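Local coordinates for protein beta-N-acetylhexosaminidase (Beutenbergia cavernae, PDB 5BU9) that probably hydrolyses terminal non-reducing N-acetyl-D-hexosamine residues from N-acetyl-beta-D-hexosaminides, as a glycoside hydrolase family 3 enzyme, at residues N146-Y151 against G190-N195; G201-V206 against T232-Q237; Q9-L14 against A324-A329; G292-L297 against A330-A335. All blocks are in the same frame, centred on the assembly; numbering follows the deposited sequence.

Overall arrangement
From the N terminus, contact 3 opens first, on helix 7-12 ahead of strand 15-20, and closes only some 310 residues later on helix 320-336. Within that span contact 1 closes a loop from 146-151 to 190-195, and contact 2 then closes a shorter one from 201-206 to 232-237; the two touch, with centres about 12 Å apart, among loops that follow barrel strands. Contact 4 opens at 292-297, before contact 3 closes, so these two cross. Their centres lie about 7 Å apart, and together they tie helix 320-336 to the place where the barrel's first and last strands meet.

Contact 1. Residues N146-Y151 against G190-N195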
loop_
_atom_site.group_PDB
_atom_site.type_symbol
_atom_site.label_atom_id
_atom_site.label_comp_id
_atom_site.label_asym_id
_atom_site.label_seq_id
_atom_site.Cartn_x
_atom_site.Cartn_y
_atom_site.Cartn_z
ATOM N N ASN A 146 -11.431 -17.889 2.292
ATOM C CA ASN A 146 -10.839 -16.685 1.681
ATOM C C ASN A 146 -9.328 -16.588 1.984
ATOM O O ASN A 146 -8.922 -16.130 3.070
ATOM C CB ASN A 146 -11.567 -15.430 2.197
ATOM C CG ASN A 146 -10.878 -14.135 1.786
ATOM O OD1 ASN A 146 -10.308 -13.421 2.619
ATOM N ND2 ASN A 146 -10.932 -13.824 0.501
ATOM N N PRO A 147 -8.485 -17.047 1.049
ATOM C CA PRO A 147 -7.060 -17.228 1.369
ATOM C C PRO A 147 -6.282 -15.953 1.788
ATOM O O PRO A 147 -5.495 -16.051 2.725
ATOM C CB PRO A 147 -6.484 -17.834 0.055
ATOM C CG PRO A 147 -7.695 -18.533 -0.571
ATOM C CD PRO A 147 -8.817 -17.538 -0.301
ATOM N N PRO A 148 -6.493 -14.789 1.141
ATOM C CA PRO A 148 -5.654 -13.670 1.620
ATOM C C PRO A 148 -6.067 -13.039 2.958
ATOM O O PRO A 148 -5.210 -12.630 3.756
ATOM C CB PRO A 148 -5.780 -12.621 0.494
ATOM C CG PRO A 148 -7.047 -12.924 -0.195
ATOM C CD PRO A 148 -7.214 -14.447 -0.096
ATOM N N ILE A 149 -7.356 -12.911 3.212
ATOM C CA ILE A 149 -7.761 -12.139 4.383
ATOM C C ILE A 149 -8.327 -13.072 5.459
ATOM O O ILE A 149 -7.770 -13.193 6.545
ATOM C CB ILE A 149 -8.785 -11.045 4.014
ATOM C CG1 ILE A 149 -8.272 -10.137 2.871
ATOM C CG2 ILE A 149 -9.176 -10.231 5.285
ATOM C CD1 ILE A 149 -6.840 -9.590 3.087
ATOM N N GLY A 150 -9.454 -13.706 5.151
ATOM C CA GLY A 150 -10.161 -14.510 6.123
ATOM C C GLY A 150 -9.289 -15.582 6.757
ATOM O O GLY A 150 -9.288 -15.742 7.962
ATOM N N TYR A 151 -8.548 -16.315 5.922
ATOM C CA TYR A 151 -7.719 -17.436 6.367
ATOM C C TYR A 151 -6.758 -17.007 7.476
ATOM O O TYR A 151 -6.472 -17.781 8.378
ATOM C CB TYR A 151 -6.923 -18.026 5.184
ATOM C CG TYR A 151 -6.063 -19.200 5.582
ATOM C CD1 TYR A 151 -6.617 -20.481 5.738
ATOM C CD2 TYR A 151 -4.694 -19.037 5.814
ATOM C CE1 TYR A 151 -5.823 -21.558 6.140
ATOM C CE2 TYR A 151 -3.902 -20.106 6.210
ATOM C CZ TYR A 151 -4.463 -21.359 6.370
ATOM O OH TYR A 151 -3.657 -22.406 6.751
ATOM N N GLY A 190 -11.714 -9.653 0.432
ATOM C CA GLY A 190 -12.259 -10.594 1.385
ATOM C C GLY A 190 -13.177 -11.645 0.805
ATOM O O GLY A 190 -13.737 -12.438 1.551
ATOM N N ARG A 191 -13.351 -11.668 -0.516
ATOM C CA ARG A 191 -14.287 -12.621 -1.102
ATOM C C ARG A 191 -13.685 -13.477 -2.234
ATOM O O ARG A 191 -14.375 -14.335 -2.788
ATOM C CB ARG A 191 -15.535 -11.881 -1.593
ATOM C CG ARG A 191 -16.133 -10.954 -0.504
ATOM C CD ARG A 191 -17.561 -10.515 -0.894
ATOM N NE ARG A 191 -18.447 -11.672 -0.886
ATOM C CZ ARG A 191 -19.756 -11.637 -1.086
ATOM N NH1 ARG A 191 -20.383 -10.480 -1.331
ATOM N NH2 ARG A 191 -20.438 -12.779 -1.039
ATOM N N VAL A 192 -12.407 -13.291 -2.562
ATOM C CA VAL A 192 -11.763 -14.207 -3.517
ATOM C C VAL A 192 -11.566 -15.567 -2.852
ATOM O O VAL A 192 -11.446 -15.654 -1.632
ATOM C CB VAL A 192 -10.415 -13.675 -4.024
ATOM C CG1 VAL A 192 -10.608 -12.459 -4.950
ATOM C CG2 VAL A 192 -9.506 -13.345 -2.833
ATOM N N THR A 193 -11.530 -16.622 -3.657
ATOM C CA THR A 193 -11.297 -17.965 -3.157
ATOM C C THR A 193 -9.882 -18.479 -3.497
ATOM O O THR A 193 -9.554 -19.626 -3.206
ATOM C CB THR A 193 -12.315 -18.916 -3.728
ATOM O OG1 THR A 193 -12.356 -18.710 -5.152
ATOM C CG2 THR A 193 -13.711 -18.657 -3.119
ATOM N N GLU A 194 -9.065 -17.633 -4.128
ATOM C CA GLU A 194 -7.653 -17.939 -4.373
ATOM C C GLU A 194 -6.776 -16.792 -3.972
ATOM O O GLU A 194 -7.265 -15.693 -3.756
ATOM C CB GLU A 194 -7.401 -18.270 -5.839
ATOM C CG GLU A 194 -7.869 -19.693 -6.212
ATOM C CD GLU A 194 -9.239 -19.644 -6.817
ATOM O OE1 GLU A 194 -10.031 -20.592 -6.573
ATOM O OE2 GLU A 194 -9.518 -18.630 -7.516
ATOM N N ASN A 195 -5.476 -17.048 -3.876
ATOM C CA ASN A 195 -4.520 -16.036 -3.434
ATOM C C ASN A 195 -3.732 -15.423 -4.615
ATOM O O ASN A 195 -2.991 -16.129 -5.306
ATOM C CB ASN A 195 -3.529 -16.643 -2.423
ATOM C CG ASN A 195 -2.890 -15.597 -1.537
ATOM O OD1 ASN A 195 -2.671 -14.451 -1.943
ATOM N ND2 ASN A 195 -2.594 -15.986 -0.310
#
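Asn146 and Thr193 bring the two backbones together, their CA atoms 5.0 Å apart, and neither segment is regular helix or strand. From there the first chain turns through Pro147, which faces Asn195, and folds back until the CA of Ile149 lies 5.6 Å from the CA of Gly190. A backbone bond from Tyr151 N to Asn146 O closes the turn.

The Asn146 side chain does the joining. Its CG stands anti to the backbone N (chi1 171°), and the amide reaches across to the second loop, where ND2 donates to Val192 O at 2.9 Å. This bond is fairly straight (153° at the hydrogen), lies in the carbonyl plane and uses a lone pair of Val192 O. The same ND2 also serves Leu189 O. At the other end, Asn146 OD1 looks back into its own turn and accepts from Gly150 N at 2.7 Å, again on a lone pair, with a weaker bond from Ile149 N.

The prolines pack beside it. Pro147 CG lies against the carbonyl Thr193 O at 3.4 Å, and Pro147 CB meets Asn195 CB at 4.0 Å. The apolar pair is Pro148 CG with Val192 CG2, 3.6 Å apart, the two side chains crossing obliquely.

Both segments belong to loops that follow strands of the TIM barrel. The buried amide of Asn146 has donor and acceptor ends committed to different loops, which fixes its rotation: turned over, its nitrogen would face the N-H of Gly150 and its oxygen the carbonyls of Leu189 and Val192.

Contact 2. Residues G201-V206 against T232-Q237; sequences GVVDDV and TAVYSQ
Val202 begins the pairing of two short parallel strands: its O accepts from Val234 N at 2.9 Å in a nearly straight bond. Val203, the next residue, lies on the sheet face shared with Val234, and its CG2 approaches Val234 CB at 4.1 Å.

Asp204 then bonds through both backbone groups, N to Val234 O at 2.7 Å and O to Ser236 N at 2.9 Å. Its side chain lies on the other face, with Tyr235. CG is anti to the backbone N (chi1 170°), and the side chain passes at a slant over the CD2-CE2 part of the ring: CB is 3.7 Å from Tyr235 CD2 and OD2 is 3.6 Å from Tyr235 CE2, with the carboxylate and ring planes 35° apart. OD1 curls forward to accept from Val206 N at 2.8 Å, an Asx turn, while OD2 bonds Thr207 OG1. An alanine here would probably leave Val206 N and Thr207 OG1 without these acceptors and set the turn after the strand free to shift.

Asp205 adds a weak bond, its O accepting from Gln237 NE2 at 3.1 Å. A water accepts from Gln237 N and donates to Asp204 O, bridging the ends of the strands.

This small sheet stands apart from the barrel sheet, joined by the chain to strands 180-186 and 227-230; along the chain, helix 212-222 and strand 227-230 separate its two strands. Tyr235 OH bonds Gly188 O and Ser231 OG in the loops directly after strands 180-186 and 227-230, and Gln275 bonds Val202 N and Thr232 O.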
loop_
_atom_site.group_PDB
_atom_site.type_symbol
_atom_site.label_atom_id
_atom_site.label_comp_id
_atom_site.label_asym_id
_atom_site.label_seq_id
_atom_site.Cartn_x
_atom_site.Cartn_y
_atom_site.Cartn_z
ATOM N N GLY A 201 -4.977 -15.484 -12.662
ATOM C CA GLY A 201 -6.354 -15.643 -13.107
ATOM C C GLY A 201 -7.327 -15.628 -11.939
ATOM O O GLY A 201 -8.396 -16.239 -12.004
ATOM N N VAL A 202 -6.952 -14.964 -10.847
ATOM C CA VAL A 202 -7.852 -14.847 -9.708
ATOM C C VAL A 202 -8.978 -13.898 -10.022
ATOM O O VAL A 202 -8.768 -12.720 -10.336
ATOM C CB VAL A 202 -7.148 -14.383 -8.457
ATOM C CG1 VAL A 202 -8.198 -14.189 -7.370
ATOM C CG2 VAL A 202 -6.124 -15.387 -8.025
ATOM N N VAL A 203 -10.182 -14.438 -9.966
ATOM C CA VAL A 203 -11.391 -13.709 -10.324
ATOM C C VAL A 203 -12.305 -13.709 -9.113
ATOM O O VAL A 203 -12.596 -14.775 -8.554
ATOM C CB VAL A 203 -12.130 -14.328 -11.537
ATOM C CG1 VAL A 203 -13.532 -13.633 -11.709
ATOM C CG2 VAL A 203 -11.310 -14.183 -12.780
ATOM N N ASP A 204 -12.728 -12.518 -8.698
ATOM C CA ASP A 204 -13.806 -12.343 -7.724
ATOM C C ASP A 204 -15.094 -12.228 -8.546
ATOM O O ASP A 204 -15.224 -11.319 -9.375
ATOM C CB ASP A 204 -13.558 -11.093 -6.863
ATOM C CG ASP A 204 -14.756 -10.700 -5.992
ATOM O OD1 ASP A 204 -15.906 -10.723 -6.466
ATOM O OD2 ASP A 204 -14.544 -10.317 -4.818
ATOM N N ASP A 205 -16.045 -13.133 -8.313
ATOM C CA ASP A 205 -17.300 -13.143 -9.065
ATOM C C ASP A 205 -18.522 -12.603 -8.298
ATOM O O ASP A 205 -19.636 -12.773 -8.770
ATOM C CB ASP A 205 -17.615 -14.571 -9.561
ATOM C CG ASP A 205 -17.882 -15.563 -8.439
ATOM O OD1 ASP A 205 -17.574 -15.264 -7.262
ATOM O OD2 ASP A 205 -18.396 -16.665 -8.748
ATOM N N VAL A 206 -18.326 -11.977 -7.134
ATOM C CA VAL A 206 -19.465 -11.578 -6.281
ATOM C C VAL A 206 -19.415 -10.128 -5.820
ATOM O O VAL A 206 -20.457 -9.550 -5.542
ATOM C CB VAL A 206 -19.571 -12.485 -5.046
ATOM C CG1 VAL A 206 -20.071 -13.860 -5.441
ATOM C CG2 VAL A 206 -18.205 -12.577 -4.363
ATOM N N THR A 232 -5.112 -6.788 -6.978
ATOM C CA THR A 232 -4.816 -7.186 -8.356
ATOM C C THR A 232 -5.787 -8.253 -8.859
ATOM O O THR A 232 -5.658 -8.719 -9.973
ATOM C CB THR A 232 -3.399 -7.721 -8.542
ATOM O OG1 THR A 232 -3.194 -8.795 -7.644
ATOM C CG2 THR A 232 -2.349 -6.632 -8.301
ATOM N N ALA A 233 -6.768 -8.619 -8.047
ATOM C CA ALA A 233 -7.807 -9.561 -8.459
ATOM C C ALA A 233 -8.612 -9.008 -9.633
ATOM O O ALA A 233 -8.673 -7.798 -9.830
ATOM C CB ALA A 233 -8.736 -9.870 -7.276
ATOM N N VAL A 234 -9.229 -9.889 -10.415
ATOM C CA VAL A 234 -10.125 -9.446 -11.482
ATOM C C VAL A 234 -11.540 -9.482 -10.934
ATOM O O VAL A 234 -11.959 -10.503 -10.397
ATOM C CB VAL A 234 -9.999 -10.312 -12.733
ATOM C CG1 VAL A 234 -10.986 -9.836 -13.732
ATOM C CG2 VAL A 234 -8.578 -10.208 -13.325
ATOM N N TYR A 235 -12.261 -8.365 -11.026
ATOM C CA TYR A 235 -13.608 -8.261 -10.430
ATOM C C TYR A 235 -14.680 -8.346 -11.518
ATOM O O TYR A 235 -15.000 -7.347 -12.138
ATOM C CB TYR A 235 -13.766 -6.943 -9.619
ATOM C CG TYR A 235 -12.915 -6.986 -8.371
ATOM C CD1 TYR A 235 -11.543 -6.728 -8.432
ATOM C CD2 TYR A 235 -13.464 -7.378 -7.143
ATOM C CE1 TYR A 235 -10.725 -6.849 -7.282
ATOM C CE2 TYR A 235 -12.658 -7.496 -5.989
ATOM C CZ TYR A 235 -11.296 -7.218 -6.069
ATOM O OH TYR A 235 -10.519 -7.301 -4.950
ATOM N N SER A 236 -15.227 -9.543 -11.716
ATOM C CA SER A 236 -16.257 -9.822 -12.714
ATOM C C SER A 236 -17.394 -8.813 -12.761
ATOM O O SER A 236 -17.855 -8.441 -13.842
ATOM C CB SER A 236 -16.872 -11.189 -12.454
ATOM O OG SER A 236 -16.029 -12.208 -12.893
ATOM N N GLN A 237 -17.849 -8.372 -11.595
ATOM C CA GLN A 237 -19.078 -7.558 -11.524
ATOM C C GLN A 237 -18.811 -6.062 -11.558
ATOM O O GLN A 237 -19.747 -5.266 -11.419
ATOM C CB GLN A 237 -19.866 -7.863 -10.237
ATOM C CG GLN A 237 -20.004 -9.346 -9.921
ATOM C CD GLN A 237 -20.737 -10.082 -11.013
ATOM O OE1 GLN A 237 -21.710 -9.570 -11.568
ATOM N NE2 GLN A 237 -20.257 -11.275 -11.355
HETATM O O HOH W 1 -16.719 -8.941 -9.036
#

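Contact 3. Residues Q9-L14 against A324-A329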
loop_
_atom_site.group_PDB
_atom_site.type_symbol
_atom_site.label_atom_id
_atom_site.label_comp_id
_atom_site.label_asym_id
_atom_site.label_seq_id
_atom_site.Cartn_x
_atom_site.Cartn_y
_atom_site.Cartn_z
ATOM N N GLN A 9 13.277 12.231 -11.499
ATOM C CA GLN A 9 12.964 12.312 -10.089
ATOM C C GLN A 9 11.451 12.237 -9.839
ATOM O O GLN A 9 11.034 11.649 -8.843
ATOM C CB GLN A 9 13.553 13.588 -9.502
ATOM C CG GLN A 9 15.073 13.546 -9.388
ATOM C CD GLN A 9 15.636 14.913 -9.129
ATOM O OE1 GLN A 9 14.994 15.903 -9.442
ATOM N NE2 GLN A 9 16.831 14.985 -8.546
ATOM N N ARG A 10 10.630 12.796 -10.731
ATOM C CA ARG A 10 9.175 12.713 -10.544
ATOM C C ARG A 10 8.688 11.274 -10.715
ATOM O O ARG A 10 7.936 10.763 -9.880
ATOM C CB ARG A 10 8.436 13.654 -11.506
ATOM C CG ARG A 10 8.726 15.126 -11.250
ATOM C CD ARG A 10 7.726 16.076 -11.924
ATOM N NE ARG A 10 7.631 15.924 -13.379
ATOM C CZ ARG A 10 8.434 16.505 -14.280
ATOM N NH1 ARG A 10 9.435 17.281 -13.910
ATOM N NH2 ARG A 10 8.238 16.311 -15.579
ATOM N N VAL A 11 9.148 10.608 -11.772
ATOM C CA VAL A 11 8.878 9.195 -11.942
ATOM C C VAL A 11 9.322 8.430 -10.683
ATOM O O VAL A 11 8.577 7.610 -10.145
ATOM C CB VAL A 11 9.570 8.652 -13.180
ATOM C CG1 VAL A 11 9.449 7.148 -13.195
ATOM C CG2 VAL A 11 8.929 9.225 -14.407
ATOM N N GLY A 12 10.518 8.736 -10.195
ATOM C CA GLY A 12 11.055 8.085 -9.016
ATOM C C GLY A 12 10.107 8.184 -7.845
ATOM O O GLY A 12 9.977 7.243 -7.067
ATOM N N GLN A 13 9.387 9.291 -7.732
ATOM C CA GLN A 13 8.415 9.410 -6.638
ATOM C C GLN A 13 7.224 8.442 -6.714
ATOM O O GLN A 13 6.519 8.275 -5.713
ATOM C CB GLN A 13 7.873 10.838 -6.581
ATOM C CG GLN A 13 8.909 11.822 -6.248
ATOM C CD GLN A 13 9.400 11.671 -4.831
ATOM O OE1 GLN A 13 8.605 11.619 -3.890
ATOM N NE2 GLN A 13 10.716 11.580 -4.670
ATOM N N LEU A 14 6.980 7.870 -7.906
ATOM C CA LEU A 14 5.861 6.949 -8.172
ATOM C C LEU A 14 6.198 5.486 -7.850
ATOM O O LEU A 14 5.426 4.568 -8.173
ATOM C CB LEU A 14 5.415 7.074 -9.638
ATOM C CG LEU A 14 5.149 8.494 -10.163
ATOM C CD1 LEU A 14 4.548 8.404 -11.563
ATOM C CD2 LEU A 14 4.222 9.282 -9.219
ATOM N N ALA A 324 1.632 13.377 -18.936
ATOM C CA ALA A 324 0.730 14.232 -18.176
ATOM C C ALA A 324 0.168 13.431 -17.005
ATOM O O ALA A 324 0.024 13.952 -15.895
ATOM C CB ALA A 324 -0.401 14.809 -19.069
ATOM N N ILE A 325 -0.091 12.151 -17.238
ATOM C CA ILE A 325 -0.556 11.258 -16.181
ATOM C C ILE A 325 0.499 11.103 -15.073
ATOM O O ILE A 325 0.191 11.210 -13.876
ATOM C CB ILE A 325 -0.978 9.898 -16.773
ATOM C CG1 ILE A 325 -2.299 10.082 -17.565
ATOM C CG2 ILE A 325 -1.111 8.819 -15.653
ATOM C CD1 ILE A 325 -2.701 8.851 -18.409
ATOM N N VAL A 326 1.733 10.861 -15.478
ATOM C CA VAL A 326 2.871 10.828 -14.565
ATOM C C VAL A 326 2.974 12.103 -13.741
ATOM O O VAL A 326 3.138 12.039 -12.533
ATOM C CB VAL A 326 4.166 10.588 -15.344
ATOM C CG1 VAL A 326 5.380 10.960 -14.518
ATOM C CG2 VAL A 326 4.236 9.109 -15.761
ATOM N N ASP A 327 2.843 13.267 -14.372
ATOM C CA ASP A 327 2.973 14.531 -13.634
ATOM C C ASP A 327 1.886 14.724 -12.571
ATOM O O ASP A 327 2.161 15.270 -11.498
ATOM C CB ASP A 327 2.977 15.733 -14.589
ATOM C CG ASP A 327 4.343 15.945 -15.245
ATOM O OD1 ASP A 327 5.299 15.294 -14.791
ATOM O OD2 ASP A 327 4.478 16.738 -16.212
ATOM N N ASP A 328 0.663 14.282 -12.857
ATOM C CA ASP A 328 -0.430 14.377 -11.880
ATOM C C ASP A 328 -0.173 13.474 -10.676
ATOM O O ASP A 328 -0.492 13.800 -9.519
ATOM C CB ASP A 328 -1.769 13.972 -12.512
ATOM C CG ASP A 328 -2.313 15.008 -13.497
ATOM O OD1 ASP A 328 -1.742 16.114 -13.605
ATOM O OD2 ASP A 328 -3.327 14.709 -14.165
ATOM N N ALA A 329 0.351 12.293 -10.976
ATOM C CA ALA A 329 0.631 11.307 -9.960
ATOM C C ALA A 329 1.705 11.851 -8.997
ATOM O O ALA A 329 1.538 11.795 -7.783
ATOM C CB ALA A 329 1.085 9.993 -10.612
#
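Arg10 and Asp327 join the two ends of the family 3 TIM-barrel domain: helix 7-12, which precedes the first barrel strand 15-20, packs here against the long terminal helix 320-336. The arginine chain bends at chi3 (-58°), which turns NE to the neighbouring helix, and NE donates to Asp327 OD1 at 2.8 Å as a salt bridge. The same oxygen receives a second, weak bond from Arg10 NH2 at 3.2 Å. Asp327 OD1 lies at the edge of the guanidinium, but is itself met from above the carboxylate plane (41° out of it), the two flat groups standing 63° apart.

Next to the bridge the contact is apolar. Val326 CG1 is shared, 4.0 Å from Val11 CG2 and 4.0 Å from Leu14 CD1. Leu14 also straddles Ala329, its CD2 3.5 Å from Ala329 CB. Val312 of helix 305-318 and Ile289 of helix 281-291 continue this packing on Val11, Val326 and Leu14.

An alanine in place of Arg10 would probably leave Asp327 without its cationic partner in this contact, the two segments then meeting through the packing of Val11, Leu14, Val326 and Ala329. One carboxylate oxygen thus takes both NE and, weakly, NH2 of a partly exposed arginine, beside buried methyl-to-methyl packing.

Contact 4. Residues G292-L297 against A330-A335; sequences GTDIVL and ARRVLA
Asp294 sends CG anti to its carbonyl carbon (chi1 -47°), on a bond directed at the helix, while Arg332 runs extended from CG to NE, with CD anti to CA (chi2 -177°). The pair links the loop leading into the last TIM-barrel strand, 296-298, to the terminal helix 320-336. Just before it, Gly292 ends helix 281-291 in a Schellman motif, at backbone angles where a CB would be jammed against the carbonyl O of the residue before.

The two side chains cross at about a right angle. Arg332 NH1 donates to Asp294 OD1 at 2.6 Å on the syn side of the carboxylate, and OD1 sits at the guanidinium edge, in its plane; the two planes are 45° apart. The arginine chain also lies against the carboxylate, its CD 3.5 Å from Asp294 OD1 and 3.6 Å from Asp294 OD2. That second oxygen has its own partners, Arg256 NH2 in a salt bridge and the backbone N of Val265. Because NH1 of Arg332 and NH2 of Arg256 come close, the buried carboxylate probably offsets their mutual repulsion and is likely to be kept ionised by them.

Beyond the polar pair the chain enters the barrel. Ile295 bonds through its backbone to strand 264-267, and Val296 to Leu14 and Met16, so the last strand lies between strand 264-267 and the first strand, 15-20, and closes the barrel. On the helix side one methyl does the packing: Val333 CG2 lies 3.9 Å from Asp294 CB, 3.8 Å from Asp294 O and 3.8 Å from Ile295 CG1.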
loop_
_atom_site.group_PDB
_atom_site.type_symbol
_atom_site.label_atom_id
_atom_site.label_comp_id
_atom_site.label_asym_id
_atom_site.label_seq_id
_atom_site.Cartn_x
_atom_site.Cartn_y
_atom_site.Cartn_z
ATOM N N GLY A 292 -4.485 5.062 -12.886
ATOM C CA GLY A 292 -4.641 6.178 -11.962
ATOM C C GLY A 292 -3.832 5.930 -10.691
ATOM O O GLY A 292 -4.078 6.556 -9.680
ATOM N N THR A 293 -2.895 4.981 -10.735
ATOM C CA THR A 293 -2.009 4.690 -9.616
ATOM C C THR A 293 -0.952 5.775 -9.385
ATOM O O THR A 293 -0.332 6.254 -10.341
ATOM C CB THR A 293 -1.258 3.389 -9.860
ATOM O OG1 THR A 293 -2.195 2.317 -9.917
ATOM C CG2 THR A 293 -0.241 3.131 -8.760
ATOM N N ASP A 294 -0.705 6.134 -8.132
ATOM C CA ASP A 294 0.400 7.068 -7.805
ATOM C C ASP A 294 1.666 6.393 -7.278
ATOM O O ASP A 294 2.784 6.881 -7.471
ATOM C CB ASP A 294 -0.094 8.095 -6.794
ATOM C CG ASP A 294 -1.458 8.683 -7.195
ATOM O OD1 ASP A 294 -1.608 9.186 -8.345
ATOM O OD2 ASP A 294 -2.397 8.591 -6.383
ATOM N N ILE A 295 1.525 5.252 -6.624
ATOM C CA ILE A 295 2.735 4.564 -6.171
ATOM C C ILE A 295 2.683 3.068 -6.521
ATOM O O ILE A 295 1.756 2.355 -6.130
ATOM C CB ILE A 295 2.973 4.776 -4.646
ATOM C CG1 ILE A 295 3.234 6.254 -4.320
ATOM C CG2 ILE A 295 4.120 3.857 -4.144
ATOM C CD1 ILE A 295 3.397 6.553 -2.781
ATOM N N VAL A 296 3.673 2.617 -7.284
ATOM C CA VAL A 296 3.801 1.225 -7.664
ATOM C C VAL A 296 4.672 0.533 -6.625
ATOM O O VAL A 296 5.852 0.891 -6.432
ATOM C CB VAL A 296 4.393 1.103 -9.070
ATOM C CG1 VAL A 296 4.536 -0.370 -9.479
ATOM C CG2 VAL A 296 3.519 1.890 -10.089
ATOM N N LEU A 297 4.095 -0.437 -5.927
ATOM C CA LEU A 297 4.800 -1.120 -4.857
ATOM C C LEU A 297 5.660 -2.236 -5.452
ATOM O O LEU A 297 5.144 -3.117 -6.131
ATOM C CB LEU A 297 3.805 -1.665 -3.837
ATOM C CG LEU A 297 4.409 -2.423 -2.648
ATOM C CD1 LEU A 297 5.330 -1.526 -1.855
ATOM C CD2 LEU A 297 3.311 -3.016 -1.770
ATOM N N ALA A 330 2.778 12.418 -9.551
ATOM C CA ALA A 330 3.878 12.916 -8.733
ATOM C C ALA A 330 3.400 14.050 -7.849
ATOM O O ALA A 330 3.834 14.179 -6.705
ATOM C CB ALA A 330 5.029 13.363 -9.598
ATOM N N ARG A 331 2.452 14.837 -8.359
ATOM C CA ARG A 331 1.911 15.949 -7.580
ATOM C C ARG A 331 1.131 15.417 -6.369
ATOM O O ARG A 331 1.217 16.012 -5.309
ATOM C CB ARG A 331 1.018 16.848 -8.456
ATOM C CG ARG A 331 1.255 18.323 -8.301
ATOM C CD ARG A 331 0.447 19.166 -9.316
ATOM N NE ARG A 331 0.976 19.014 -10.663
ATOM C CZ ARG A 331 0.301 18.500 -11.680
ATOM N NH1 ARG A 331 -0.961 18.109 -11.495
ATOM N NH2 ARG A 331 0.880 18.402 -12.885
ATOM N N ARG A 332 0.385 14.312 -6.512
ATOM C CA ARG A 332 -0.325 13.731 -5.350
ATOM C C ARG A 332 0.650 13.219 -4.328
ATOM O O ARG A 332 0.437 13.364 -3.119
ATOM C CB ARG A 332 -1.253 12.587 -5.744
ATOM C CG ARG A 332 -2.339 13.044 -6.724
ATOM C CD ARG A 332 -3.316 11.960 -7.086
ATOM N NE ARG A 332 -4.077 12.364 -8.251
ATOM C CZ ARG A 332 -3.924 11.868 -9.474
ATOM N NH1 ARG A 332 -3.063 10.883 -9.694
ATOM N NH2 ARG A 332 -4.670 12.333 -10.479
ATOM N N VAL A 333 1.716 12.603 -4.819
ATOM C CA VAL A 333 2.708 12.048 -3.929
ATOM C C VAL A 333 3.438 13.167 -3.166
ATOM O O VAL A 333 3.555 13.087 -1.943
ATOM C CB VAL A 333 3.675 11.163 -4.676
ATOM C CG1 VAL A 333 4.810 10.719 -3.732
ATOM C CG2 VAL A 333 2.923 9.952 -5.262
ATOM N N LEU A 334 3.867 14.230 -3.858
ATOM C CA LEU A 334 4.550 15.309 -3.152
ATOM C C LEU A 334 3.606 15.991 -2.162
ATOM O O LEU A 334 4.003 16.339 -1.049
ATOM C CB LEU A 334 5.133 16.329 -4.129
ATOM C CG LEU A 334 6.166 15.713 -5.067
ATOM C CD1 LEU A 334 6.555 16.699 -6.140
ATOM C CD2 LEU A 334 7.386 15.274 -4.303
ATOM N N ALA A 335 2.352 16.175 -2.550
ATOM C CA ALA A 335 1.379 16.786 -1.639
ATOM C C ALA A 335 1.135 15.917 -0.400
ATOM O O ALA A 335 0.939 16.440 0.684
ATOM C CB ALA A 335 0.082 17.039 -2.348
#